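Local atomic coordinates of putative dihydrodipicolinate synthase family protein (Coccidioides immitis, PDB entry 3QFE), a protein that is of undetermined function but belongs to the dihydrodipicolinate synthetase family, whose members fold as a TIM barrel. Residues 34-39 with 72-77; 40-46 with 226-230; 49-53 with 66-70; 63-67 with 97-101; 222-226 with 268-273. All blocks are in the same frame, centred on the assembly; numbering follows the deposited sequence.

Interaction 1: residues 34-39 with 72-77; sequences QERYYA and TARKAV
Two neighbouring helices of the outer layer of the TIM barrel, 31-42 and 63-77, pack side by side here, meeting over small side chains and one tyrosine. Both segments are regular alpha-helix. Their axes come within 8.1 Å and cross at -54°, with the N-to-C directions 54° apart; the nearest CA atoms are those of Ala-39 and Ala-76, 4.7 Å apart. That closeness depends on alanine: Ala-76 CB sits 3.5 Å from Glu-35 O, 3.6 Å from Tyr-38 CB and 4.0 Å from Ala-39 CB. Tyr-38 (chi1 m, -74°) points toward helix 63-77 and brings its ring against Ala-73, with CD2 3.4 Å from Ala-73 CA and CE2 3.7 Å from Ala-73 CB; Ala-76 CB lies at the ring edge. The ring also reaches Ile-51 of strand 48-51, so the inner side of the contact rests on the barrel wall. Thr-72 (chi1 m) turns CG2 to Glu-35 CB at 3.9 Å, while its OG1 bonds back to Gln-68 O in its own helix. Toward solvent, Glu-35 extends with chi1 and chi2 both t. Its OE1 makes a long salt bridge to Lys-75 NZ, 3.6 Å, and water 1 donates to both Glu-35 OE2 and Lys-75 O, each at 2.9 Å. Direct contacts are mainly van der Waals, consistent with the fit of small side chains, more than polar pairing, allowing the close approach.

Interaction 2: residues 40-46 with 226-230; sequences YLARSGL and PKTVS
Pro-226 opens helix 226-237 and carries the largest share of this contact with the end of helix 31-42 and the turn after it. Its ring, C-gamma endo, points toward the turn: CG lies 3.9 Å from Leu-41 CD2, 3.7 Å from Ser-44 CB and 4.4 Å from Tyr-40 CE2, while CB is 4.2 Å from Leu-46 CD2. Lys-227 follows, its CA 5.2 Å from that of Ser-44 and its CD 3.5 Å from Ser-44 O. The helix being met stops at Ala-42; Ser-44 (chi1 m) turns OG back to Tyr-40 O at 2.8 Å. In this TIM barrel the turn leads from the first barrel helix into strand 48-51, and it abuts the helix that follows the eighth strand, 216-218, where the barrel closes. Thr-228 faces away, bonding through OG1 to Glu-314 of helix 297-317. One turn on from Pro-226, Ser-230 (chi1 m) points at Gly-45, whose phi/psi of 93/7° and tight fit call for glycine. Ser-230 OG bonds to Pro-226 O at 2.9 Å and packs 3.7 Å from Leu-46 CD2.

Interaction 3: residues 49-53 with 66-70; sequences LVILG and RAQLI
Leu-52 dominates this buried contact, giving up 104 Å² of the 258 Å² covered on the two sides together. It follows directly on strand 48-51, and its backbone has turned to phi/psi 75/28°, a left-handed conformation that, with chi1 m and chi2 t, points the side chain at helix 63-77. There its CD1 meets Ile-70 CD1 at 3.7 Å and Arg-66 O at 3.8 Å, while CD2 meets Leu-69 CD1 at 3.7 Å. Ile-51, still in extended conformation (-103/132°, both chi angles m), also points toward the helix: its CG2 is 4.3 Å from Leu-69 CB and 4.4 Å from Ile-70 CG1. The strand and helix belong to a beta-alpha-beta unit, 48-51, 63-77 and 83-86, built from the beta-alpha repeat of the TIM barrel, and the contact is where the helix covers the outside of its own strand. In register, Ile-51 CA is 6.5 Å from Ile-70 CA, and Leu-52 CA is 7.1 Å from Arg-66 CA. Arg-66, buried by 39 Å², brings NH1 to 3.8 Å from Leu-52 CD1.

Interaction 4: residues 63-67 with 97-101; sequences REERA and EHIND
The N-terminal turn of helix 63-77 is tied to helix 92-105 by charged and polar side chains on the outside of the barrel. Both segments are alpha-helical, their axes 10.1 Å apart at closest and crossing at -33°, so the helices run roughly alongside one another in the same direction. The CA atoms approach to 5.9 Å at Ala-67 and Asp-101 and to 7.2 Å at Arg-63 and His-98. Arg-63, extended with chi1 to chi3 all t, is the chief donor. Its NE gives a hydrogen bond to Asp-101 OD2 at 2.7 Å and its NH2 one to Asp-101 OD1 at 3.0 Å, a two-pronged salt bridge that takes up both carboxylate oxygens. Water 2 adds to it, donating to Asp-101 OD2 at 2.8 Å and to the backbone oxygen Arg-63 O at 3.0 Å. Glu-97 lies over a face of the Arg-63 guanidinium; its OE1, 3.6 Å from Arg-63 NE, is well out of plane, so the attraction is of charge alone; OE2 has a long, weak ion pair with Arg-93. Deeper in, the Arg-66 guanidinium lies flat on the His-98 ring, centres 4.1 Å apart and planes at 15°, with Arg-66 CD 3.9 Å from the ring centroid as a CH-pi contact. His-98 ND1 is satisfied outside the two segments, hydrogen-bonded to Val-87 O. Two carboxylates therefore share one arginine, but only Asp-101 receives directed bonds from it.

Interaction 5: residues 222-226 with 268-273; sequences ANVFP and AAAIFS
A single hydrogen bond crosses this buried contact between the loop leading into helix 226-237 and the end of helix 262-271: Ser-273 OG, set by chi1 p, donates to Asn-223 O at a short 2.6 Å. The side chain of Asn-223 is engaged elsewhere, with ND2 bonded to Pro-17 O and OD1 to Val-19 N and Tyr-37 OH, so the loop is also fastened to the first barrel strand and to helix 31-42. Apolar packing centres on Val-224 (chi1 t), the residue most covered. Its CG2 lies 3.8 Å from Ala-268 CB and its CG1 3.6 Å from Phe-272 CD2, and its CA comes within 4.6 Å of Ala-269 CA. The aromatic pair is Phe-225 and Phe-272, both with chi1 m and each at the N-cap position of the helix that follows. Their rings are oblique, planes at 47° and centroids 4.8 Å apart, with Phe-225 CE1 over a face of Phe-272, 3.5 Å from its CG. Helix 297-317 borders both rings through Val-310 and Ala-311. Helix 262-271, which follows the eight barrel strands in the chain, thus docks on the loop after the last. The one polar link satisfies a buried carbonyl, while the surrounding surface is mostly hydrocarbon.

In the fold
Interactions 3 and 5 are buried, interactions 1 and 2 partly so, and interaction 4 lies at the surface, its centre about 17 Å from the centre of the chain. Helix 63-77 serves three of them: it packs on its own strand in interaction 3 and on the helices before and after it in interactions 1 and 4. Helix 31-42 links interactions 1 and 2, and Pro-226 belongs to both 2 and 5. Tyr-37 also ties interaction 1 to 5, its OH 2.8 Å from Asn-223 OD1, a probable hydrogen bond. Chemistry follows depth: hydrocarbon dominates interaction 3, one serine bond joins the apolar interaction 5, and interaction 4 depends on charge, water and a stacked arginine.

Interaction 1: residues 34-39 with 72-77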
# COMPACT_ATOMS: atom_id res chain seq x y z
N GLN A 34 8.77 12.45 7.62
CA GLN A 34 8.50 11.13 7.07
C GLN A 34 8.78 10.02 8.07
O GLN A 34 8.02 9.05 8.16
CB GLN A 34 9.35 10.90 5.80
CG GLN A 34 8.85 9.74 4.97
CD GLN A 34 7.56 10.07 4.25
OE1 GLN A 34 7.52 10.93 3.37
NE2 GLN A 34 6.50 9.41 4.62
N GLU A 35 9.91 10.10 8.77
CA GLU A 35 10.24 9.09 9.76
C GLU A 35 9.21 9.05 10.92
O GLU A 35 8.78 7.96 11.31
CB GLU A 35 11.65 9.29 10.31
CG GLU A 35 12.21 8.04 10.96
CD GLU A 35 13.46 8.30 11.78
OE1 GLU A 35 14.07 9.36 11.58
OE2 GLU A 35 13.85 7.45 12.62
N ARG A 36 8.83 10.22 11.43
CA ARG A 36 7.80 10.34 12.46
C ARG A 36 6.52 9.66 12.03
O ARG A 36 5.89 8.95 12.81
CB ARG A 36 7.49 11.80 12.80
CG ARG A 36 8.62 12.51 13.48
CD ARG A 36 8.20 13.86 14.02
NE ARG A 36 9.29 14.45 14.80
CZ ARG A 36 9.26 15.68 15.30
NH1 ARG A 36 10.30 16.13 16.00
NH2 ARG A 36 8.20 16.46 15.10
N TYR A 37 6.15 9.89 10.77
CA TYR A 37 4.88 9.44 10.23
C TYR A 37 4.85 7.93 10.02
O TYR A 37 3.92 7.26 10.47
CB TYR A 37 4.59 10.17 8.92
CG TYR A 37 3.28 9.80 8.27
CD1 TYR A 37 2.05 10.21 8.81
CD2 TYR A 37 3.26 9.02 7.12
CE1 TYR A 37 0.84 9.87 8.22
CE2 TYR A 37 2.05 8.67 6.51
CZ TYR A 37 0.84 9.10 7.07
OH TYR A 37 -0.36 8.74 6.46
N TYR A 38 5.87 7.39 9.36
CA TYR A 38 6.01 5.94 9.20
C TYR A 38 6.00 5.22 10.55
O TYR A 38 5.38 4.15 10.69
CB TYR A 38 7.33 5.61 8.52
CG TYR A 38 7.47 5.89 7.02
CD1 TYR A 38 6.39 5.89 6.17
CD2 TYR A 38 8.74 6.10 6.48
CE1 TYR A 38 6.57 6.12 4.81
CE2 TYR A 38 8.92 6.31 5.12
CZ TYR A 38 7.84 6.32 4.29
OH TYR A 38 8.02 6.54 2.96
N ALA A 39 6.73 5.77 11.53
CA ALA A 39 6.84 5.16 12.84
C ALA A 39 5.45 5.15 13.50
O ALA A 39 5.02 4.13 14.04
CB ALA A 39 7.85 5.88 13.68
N THR A 72 14.50 5.23 5.14
CA THR A 72 13.83 5.98 6.19
C THR A 72 12.70 5.12 6.79
O THR A 72 12.57 5.05 8.03
CB THR A 72 13.34 7.36 5.66
OG1 THR A 72 14.48 8.14 5.30
CG2 THR A 72 12.50 8.12 6.70
N ALA A 73 11.94 4.42 5.94
CA ALA A 73 10.94 3.48 6.42
C ALA A 73 11.58 2.46 7.36
O ALA A 73 11.13 2.34 8.51
CB ALA A 73 10.19 2.80 5.27
N ARG A 74 12.64 1.78 6.91
CA ARG A 74 13.28 0.75 7.75
C ARG A 74 13.72 1.29 9.12
O ARG A 74 13.53 0.64 10.13
CB ARG A 74 14.46 0.09 7.01
CG ARG A 74 15.29 -0.90 7.85
CD ARG A 74 14.40 -2.04 8.35
NE ARG A 74 13.81 -2.81 7.25
CZ ARG A 74 12.70 -3.54 7.35
NH1 ARG A 74 12.01 -3.60 8.50
NH2 ARG A 74 12.24 -4.21 6.28
N LYS A 75 14.32 2.48 9.13
CA LYS A 75 14.75 3.12 10.38
C LYS A 75 13.53 3.43 11.28
O LYS A 75 13.59 3.26 12.50
CB LYS A 75 15.56 4.38 10.07
CG LYS A 75 16.06 5.12 11.29
CD LYS A 75 16.92 6.36 10.91
CE LYS A 75 17.11 7.31 12.14
NZ LYS A 75 17.64 8.68 11.77
N ALA A 76 12.42 3.86 10.69
CA ALA A 76 11.23 4.22 11.46
C ALA A 76 10.57 3.03 12.15
O ALA A 76 10.00 3.21 13.22
CB ALA A 76 10.19 4.89 10.56
N VAL A 77 10.63 1.85 11.52
CA VAL A 77 9.84 0.69 11.98
C VAL A 77 10.68 -0.41 12.69
O VAL A 77 10.13 -1.26 13.40
CB VAL A 77 8.95 0.09 10.85
CG1 VAL A 77 8.23 1.21 10.07
CG2 VAL A 77 9.77 -0.79 9.87
O HOH W 1 13.35 5.32 14.50

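Interaction 2: residues 40-46 with 226-230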
# COMPACT_ATOMS: atom_id res chain seq x y z
N TYR A 40 4.74 6.27 13.41
CA TYR A 40 3.40 6.34 13.96
C TYR A 40 2.48 5.26 13.32
O TYR A 40 1.74 4.56 14.03
CB TYR A 40 2.80 7.71 13.74
CG TYR A 40 1.43 7.83 14.36
CD1 TYR A 40 1.28 8.09 15.72
CD2 TYR A 40 0.28 7.65 13.59
CE1 TYR A 40 0.04 8.18 16.29
CE2 TYR A 40 -0.98 7.72 14.16
CZ TYR A 40 -1.09 7.98 15.51
OH TYR A 40 -2.33 8.06 16.09
N LEU A 41 2.53 5.14 11.99
CA LEU A 41 1.69 4.14 11.31
C LEU A 41 2.04 2.72 11.75
O LEU A 41 1.14 1.90 11.99
CB LEU A 41 1.78 4.25 9.78
CG LEU A 41 1.31 5.53 9.09
CD1 LEU A 41 1.51 5.34 7.60
CD2 LEU A 41 -0.15 5.84 9.39
N ALA A 42 3.32 2.42 11.87
CA ALA A 42 3.71 1.05 12.22
C ALA A 42 3.32 0.68 13.64
O ALA A 42 3.19 -0.50 13.96
CB ALA A 42 5.19 0.80 11.99
N ARG A 43 3.12 1.70 14.47
CA ARG A 43 2.73 1.51 15.86
C ARG A 43 1.18 1.55 16.08
O ARG A 43 0.68 1.58 17.23
CB ARG A 43 3.48 2.55 16.73
CG ARG A 43 5.00 2.26 16.79
CD ARG A 43 5.35 1.23 17.89
NE ARG A 43 4.65 1.59 19.12
CZ ARG A 43 5.01 2.59 19.91
NH1 ARG A 43 6.12 3.31 19.66
NH2 ARG A 43 4.26 2.89 20.96
N SER A 44 0.44 1.53 14.97
CA SER A 44 -1.02 1.62 15.07
C SER A 44 -1.74 0.34 14.68
O SER A 44 -2.87 0.38 14.22
CB SER A 44 -1.56 2.77 14.24
OG SER A 44 -0.93 3.98 14.56
N GLY A 45 -1.09 -0.80 14.82
CA GLY A 45 -1.77 -2.07 14.60
C GLY A 45 -1.64 -2.61 13.18
O GLY A 45 -2.25 -3.60 12.84
N LEU A 46 -0.84 -1.97 12.34
CA LEU A 46 -0.71 -2.45 10.96
C LEU A 46 0.16 -3.69 10.89
O LEU A 46 1.06 -3.89 11.71
CB LEU A 46 -0.14 -1.36 10.05
CG LEU A 46 -0.93 -0.05 9.94
CD1 LEU A 46 -0.16 0.92 9.08
CD2 LEU A 46 -2.32 -0.28 9.38
N PRO A 226 -5.39 4.61 10.86
CA PRO A 226 -4.85 3.26 10.86
C PRO A 226 -5.38 2.34 11.97
O PRO A 226 -5.54 1.14 11.73
CB PRO A 226 -3.33 3.49 10.99
CG PRO A 226 -3.19 4.86 11.61
CD PRO A 226 -4.34 5.64 11.04
N LYS A 227 -5.65 2.89 13.15
CA LYS A 227 -6.14 2.08 14.28
C LYS A 227 -7.51 1.52 13.95
O LYS A 227 -7.79 0.33 14.18
CB LYS A 227 -6.22 2.89 15.58
CG LYS A 227 -5.17 2.57 16.61
CD LYS A 227 -5.02 1.05 16.85
CE LYS A 227 -4.89 0.73 18.31
NZ LYS A 227 -4.59 -0.70 18.51
N THR A 228 -8.37 2.37 13.40
CA THR A 228 -9.71 1.95 12.98
C THR A 228 -9.64 0.83 11.94
O THR A 228 -10.26 -0.21 12.11
CB THR A 228 -10.57 3.13 12.49
OG1 THR A 228 -10.58 4.14 13.50
CG2 THR A 228 -12.00 2.70 12.23
N VAL A 229 -8.84 1.02 10.90
CA VAL A 229 -8.77 -0.00 9.87
C VAL A 229 -8.22 -1.31 10.45
O VAL A 229 -8.69 -2.38 10.10
CB VAL A 229 -7.95 0.45 8.61
CG1 VAL A 229 -7.73 -0.71 7.67
CG2 VAL A 229 -8.69 1.51 7.86
N SER A 230 -7.23 -1.22 11.35
CA SER A 230 -6.72 -2.42 12.01
C SER A 230 -7.76 -3.04 12.92
O SER A 230 -7.80 -4.25 13.04
CB SER A 230 -5.48 -2.13 12.85
OG SER A 230 -4.47 -1.58 12.06

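Interaction 3: residues 49-53 with 66-70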
# COMPACT_ATOMS: atom_id res chain seq x y z
N LEU A 49 4.08 -2.02 6.07
CA LEU A 49 4.01 -0.83 5.23
C LEU A 49 4.36 -1.13 3.78
O LEU A 49 5.31 -1.88 3.48
CB LEU A 49 4.90 0.30 5.76
CG LEU A 49 4.54 0.93 7.14
CD1 LEU A 49 5.58 1.95 7.57
CD2 LEU A 49 3.18 1.59 7.13
N VAL A 50 3.58 -0.53 2.89
CA VAL A 50 3.94 -0.47 1.50
C VAL A 50 4.55 0.89 1.24
O VAL A 50 3.87 1.91 1.38
CB VAL A 50 2.73 -0.76 0.58
CG1 VAL A 50 3.08 -0.47 -0.88
CG2 VAL A 50 2.27 -2.21 0.78
N ILE A 51 5.84 0.91 0.91
CA ILE A 51 6.55 2.14 0.62
C ILE A 51 6.72 2.25 -0.89
O ILE A 51 7.13 1.30 -1.55
CB ILE A 51 7.95 2.16 1.31
CG1 ILE A 51 7.82 1.80 2.80
CG2 ILE A 51 8.63 3.52 1.16
CD1 ILE A 51 6.85 2.71 3.59
N LEU A 52 6.40 3.41 -1.43
CA LEU A 52 6.50 3.69 -2.85
C LEU A 52 5.39 3.04 -3.62
O LEU A 52 5.55 2.72 -4.79
CB LEU A 52 7.87 3.31 -3.45
CG LEU A 52 9.16 3.74 -2.74
CD1 LEU A 52 10.37 3.17 -3.49
CD2 LEU A 52 9.23 5.26 -2.61
N GLY A 53 4.25 2.85 -2.98
CA GLY A 53 3.02 2.52 -3.70
C GLY A 53 2.62 3.73 -4.53
O GLY A 53 3.34 4.72 -4.58
N ARG A 66 13.70 7.55 -3.99
CA ARG A 66 13.10 6.25 -3.75
C ARG A 66 13.85 5.47 -2.68
O ARG A 66 13.23 4.93 -1.78
CB ARG A 66 13.07 5.41 -5.03
CG ARG A 66 11.92 5.76 -5.96
CD ARG A 66 12.17 5.06 -7.29
NE ARG A 66 11.04 5.16 -8.20
CZ ARG A 66 9.99 4.35 -8.18
NH1 ARG A 66 9.93 3.36 -7.29
NH2 ARG A 66 9.01 4.52 -9.07
N ALA A 67 15.17 5.40 -2.82
CA ALA A 67 16.03 4.65 -1.88
C ALA A 67 16.05 5.27 -0.48
O ALA A 67 16.13 4.55 0.51
CB ALA A 67 17.50 4.55 -2.44
N GLN A 68 16.03 6.60 -0.41
CA GLN A 68 16.02 7.29 0.88
C GLN A 68 14.73 6.99 1.62
O GLN A 68 14.73 6.82 2.84
CB GLN A 68 16.22 8.80 0.73
CG GLN A 68 17.63 9.12 0.36
CD GLN A 68 17.83 10.54 -0.17
OE1 GLN A 68 16.87 11.25 -0.53
NE2 GLN A 68 19.09 10.96 -0.21
N LEU A 69 13.63 6.90 0.90
CA LEU A 69 12.36 6.66 1.57
C LEU A 69 12.33 5.26 2.13
O LEU A 69 11.90 5.07 3.26
CB LEU A 69 11.19 6.91 0.65
CG LEU A 69 10.89 8.37 0.34
CD1 LEU A 69 9.76 8.38 -0.67
CD2 LEU A 69 10.47 9.11 1.64
N ILE A 70 12.84 4.28 1.37
CA ILE A 70 12.87 2.92 1.86
C ILE A 70 13.72 2.85 3.12
O ILE A 70 13.28 2.31 4.13
CB ILE A 70 13.34 1.89 0.81
CG1 ILE A 70 12.38 1.92 -0.40
CG2 ILE A 70 13.33 0.48 1.41
CD1 ILE A 70 12.91 1.16 -1.65

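Interaction 4: residues 63-67 with 97-101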
# COMPACT_ATOMS: atom_id res chain seq x y z
N ARG A 63 15.40 8.30 -8.53
CA ARG A 63 15.89 7.02 -8.04
C ARG A 63 16.45 7.13 -6.62
O ARG A 63 16.18 6.29 -5.75
CB ARG A 63 16.95 6.48 -8.99
CG ARG A 63 17.78 5.36 -8.40
CD ARG A 63 19.09 5.19 -9.12
NE ARG A 63 19.71 3.96 -8.69
CZ ARG A 63 21.00 3.63 -8.87
NH1 ARG A 63 21.84 4.46 -9.50
NH2 ARG A 63 21.44 2.47 -8.42
N GLU A 64 17.25 8.16 -6.38
CA GLU A 64 17.84 8.39 -5.07
C GLU A 64 16.77 8.66 -3.98
O GLU A 64 16.88 8.18 -2.84
CB GLU A 64 18.83 9.54 -5.18
CG GLU A 64 19.53 9.86 -3.92
CD GLU A 64 20.82 10.64 -4.14
OE1 GLU A 64 21.32 10.69 -5.31
OE2 GLU A 64 21.34 11.18 -3.13
N GLU A 65 15.73 9.41 -4.33
CA GLU A 65 14.67 9.68 -3.36
C GLU A 65 13.95 8.39 -2.99
O GLU A 65 13.66 8.16 -1.81
CB GLU A 65 13.70 10.74 -3.89
CG GLU A 65 14.35 12.14 -3.89
CD GLU A 65 13.54 13.20 -4.64
OE1 GLU A 65 12.67 12.83 -5.45
OE2 GLU A 65 13.79 14.40 -4.43
N ARG A 66 13.70 7.55 -3.99
CA ARG A 66 13.10 6.25 -3.75
C ARG A 66 13.85 5.47 -2.68
O ARG A 66 13.23 4.93 -1.78
CB ARG A 66 13.07 5.41 -5.03
CG ARG A 66 11.92 5.76 -5.96
CD ARG A 66 12.17 5.06 -7.29
NE ARG A 66 11.04 5.16 -8.20
CZ ARG A 66 9.99 4.35 -8.18
NH1 ARG A 66 9.93 3.36 -7.29
NH2 ARG A 66 9.01 4.52 -9.07
N ALA A 67 15.17 5.40 -2.82
CA ALA A 67 16.03 4.65 -1.88
C ALA A 67 16.05 5.27 -0.48
O ALA A 67 16.13 4.55 0.51
CB ALA A 67 17.50 4.55 -2.44
N GLU A 97 17.16 -2.11 -11.23
CA GLU A 97 17.87 -1.09 -10.48
C GLU A 97 17.08 -0.68 -9.21
O GLU A 97 17.65 -0.67 -8.10
CB GLU A 97 18.17 0.11 -11.39
CG GLU A 97 18.79 1.31 -10.68
CD GLU A 97 19.20 2.40 -11.67
OE1 GLU A 97 18.38 3.33 -11.96
OE2 GLU A 97 20.34 2.31 -12.16
N HIS A 98 15.78 -0.39 -9.36
CA HIS A 98 14.93 -0.12 -8.19
C HIS A 98 14.93 -1.27 -7.20
O HIS A 98 15.06 -1.04 -5.99
CB HIS A 98 13.49 0.13 -8.60
CG HIS A 98 13.28 1.40 -9.36
ND1 HIS A 98 12.16 1.63 -10.12
CD2 HIS A 98 14.05 2.51 -9.46
CE1 HIS A 98 12.25 2.83 -10.66
NE2 HIS A 98 13.40 3.38 -10.30
N ILE A 99 14.78 -2.50 -7.70
CA ILE A 99 14.80 -3.64 -6.80
C ILE A 99 16.11 -3.73 -6.00
O ILE A 99 16.07 -3.83 -4.77
CB ILE A 99 14.51 -4.97 -7.53
CG1 ILE A 99 13.03 -5.03 -7.98
CG2 ILE A 99 14.85 -6.14 -6.62
CD1 ILE A 99 12.68 -6.27 -8.87
N ASN A 100 17.25 -3.65 -6.69
CA ASN A 100 18.53 -3.70 -6.01
C ASN A 100 18.71 -2.55 -5.02
O ASN A 100 19.24 -2.76 -3.93
CB ASN A 100 19.67 -3.80 -7.04
CG ASN A 100 19.79 -5.21 -7.61
OD1 ASN A 100 19.92 -6.18 -6.86
ND2 ASN A 100 19.72 -5.33 -8.92
N ASP A 101 18.25 -1.36 -5.40
CA ASP A 101 18.26 -0.22 -4.47
C ASP A 101 17.42 -0.55 -3.24
O ASP A 101 17.87 -0.28 -2.12
CB ASP A 101 17.71 1.04 -5.13
CG ASP A 101 18.67 1.63 -6.16
OD1 ASP A 101 19.84 1.18 -6.24
OD2 ASP A 101 18.26 2.56 -6.88
O HOH W 2 15.68 3.38 -6.20

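Interaction 5: residues 222-226 with 268-273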
# COMPACT_ATOMS: atom_id res chain seq x y z
N ALA A 222 -5.89 3.55 5.44
CA ALA A 222 -5.15 3.26 6.66
C ALA A 222 -4.10 4.34 6.90
O ALA A 222 -3.57 4.43 7.98
CB ALA A 222 -4.48 1.89 6.58
N ASN A 223 -3.81 5.15 5.88
CA ASN A 223 -3.02 6.38 6.06
C ASN A 223 -3.72 7.33 7.01
O ASN A 223 -3.07 8.04 7.78
CB ASN A 223 -2.84 7.15 4.75
CG ASN A 223 -1.65 6.68 3.95
OD1 ASN A 223 -0.50 6.92 4.32
ND2 ASN A 223 -1.91 6.06 2.80
N VAL A 224 -5.05 7.36 6.93
CA VAL A 224 -5.82 8.37 7.63
C VAL A 224 -6.21 7.93 9.04
O VAL A 224 -5.98 8.66 10.00
CB VAL A 224 -7.07 8.75 6.82
CG1 VAL A 224 -7.71 9.99 7.43
CG2 VAL A 224 -6.67 9.00 5.38
N PHE A 225 -6.79 6.73 9.15
CA PHE A 225 -7.22 6.17 10.42
C PHE A 225 -6.70 4.75 10.60
O PHE A 225 -7.44 3.79 10.51
CB PHE A 225 -8.75 6.24 10.50
CG PHE A 225 -9.30 7.64 10.36
CD1 PHE A 225 -8.98 8.62 11.27
CD2 PHE A 225 -10.13 7.96 9.30
CE1 PHE A 225 -9.48 9.91 11.12
CE2 PHE A 225 -10.65 9.23 9.17
CZ PHE A 225 -10.32 10.21 10.06
N PRO A 226 -5.39 4.61 10.86
CA PRO A 226 -4.85 3.26 10.86
C PRO A 226 -5.38 2.34 11.97
O PRO A 226 -5.54 1.14 11.73
CB PRO A 226 -3.33 3.49 10.99
CG PRO A 226 -3.19 4.86 11.61
CD PRO A 226 -4.34 5.64 11.04
N ALA A 268 -6.21 14.37 3.86
CA ALA A 268 -6.87 13.71 4.98
C ALA A 268 -5.81 13.24 5.99
O ALA A 268 -5.96 13.45 7.18
CB ALA A 268 -7.73 12.55 4.50
N ALA A 269 -4.74 12.65 5.49
CA ALA A 269 -3.63 12.24 6.35
C ALA A 269 -3.06 13.46 7.07
O ALA A 269 -2.74 13.39 8.25
CB ALA A 269 -2.56 11.55 5.54
N ALA A 270 -2.97 14.59 6.36
CA ALA A 270 -2.42 15.81 6.95
C ALA A 270 -3.21 16.21 8.19
O ALA A 270 -2.63 16.65 9.19
CB ALA A 270 -2.38 16.94 5.96
N ILE A 271 -4.53 16.09 8.14
CA ILE A 271 -5.30 16.67 9.24
C ILE A 271 -5.72 15.66 10.28
O ILE A 271 -6.21 16.03 11.34
CB ILE A 271 -6.48 17.53 8.75
CG1 ILE A 271 -7.45 16.71 7.89
CG2 ILE A 271 -5.97 18.80 8.04
CD1 ILE A 271 -8.86 17.24 7.97
N PHE A 272 -5.51 14.38 9.99
CA PHE A 272 -5.85 13.36 10.95
C PHE A 272 -4.59 12.68 11.48
O PHE A 272 -4.07 13.09 12.51
CB PHE A 272 -6.89 12.39 10.40
CG PHE A 272 -8.21 13.06 10.10
CD1 PHE A 272 -8.95 13.65 11.14
CD2 PHE A 272 -8.70 13.13 8.79
CE1 PHE A 272 -10.19 14.30 10.87
CE2 PHE A 272 -9.93 13.77 8.51
CZ PHE A 272 -10.68 14.36 9.55
N SER A 273 -4.08 11.70 10.74
CA SER A 273 -2.94 10.91 11.21
C SER A 273 -1.63 11.69 11.40
O SER A 273 -0.92 11.47 12.38
CB SER A 273 -2.69 9.74 10.26
OG SER A 273 -2.36 10.26 9.00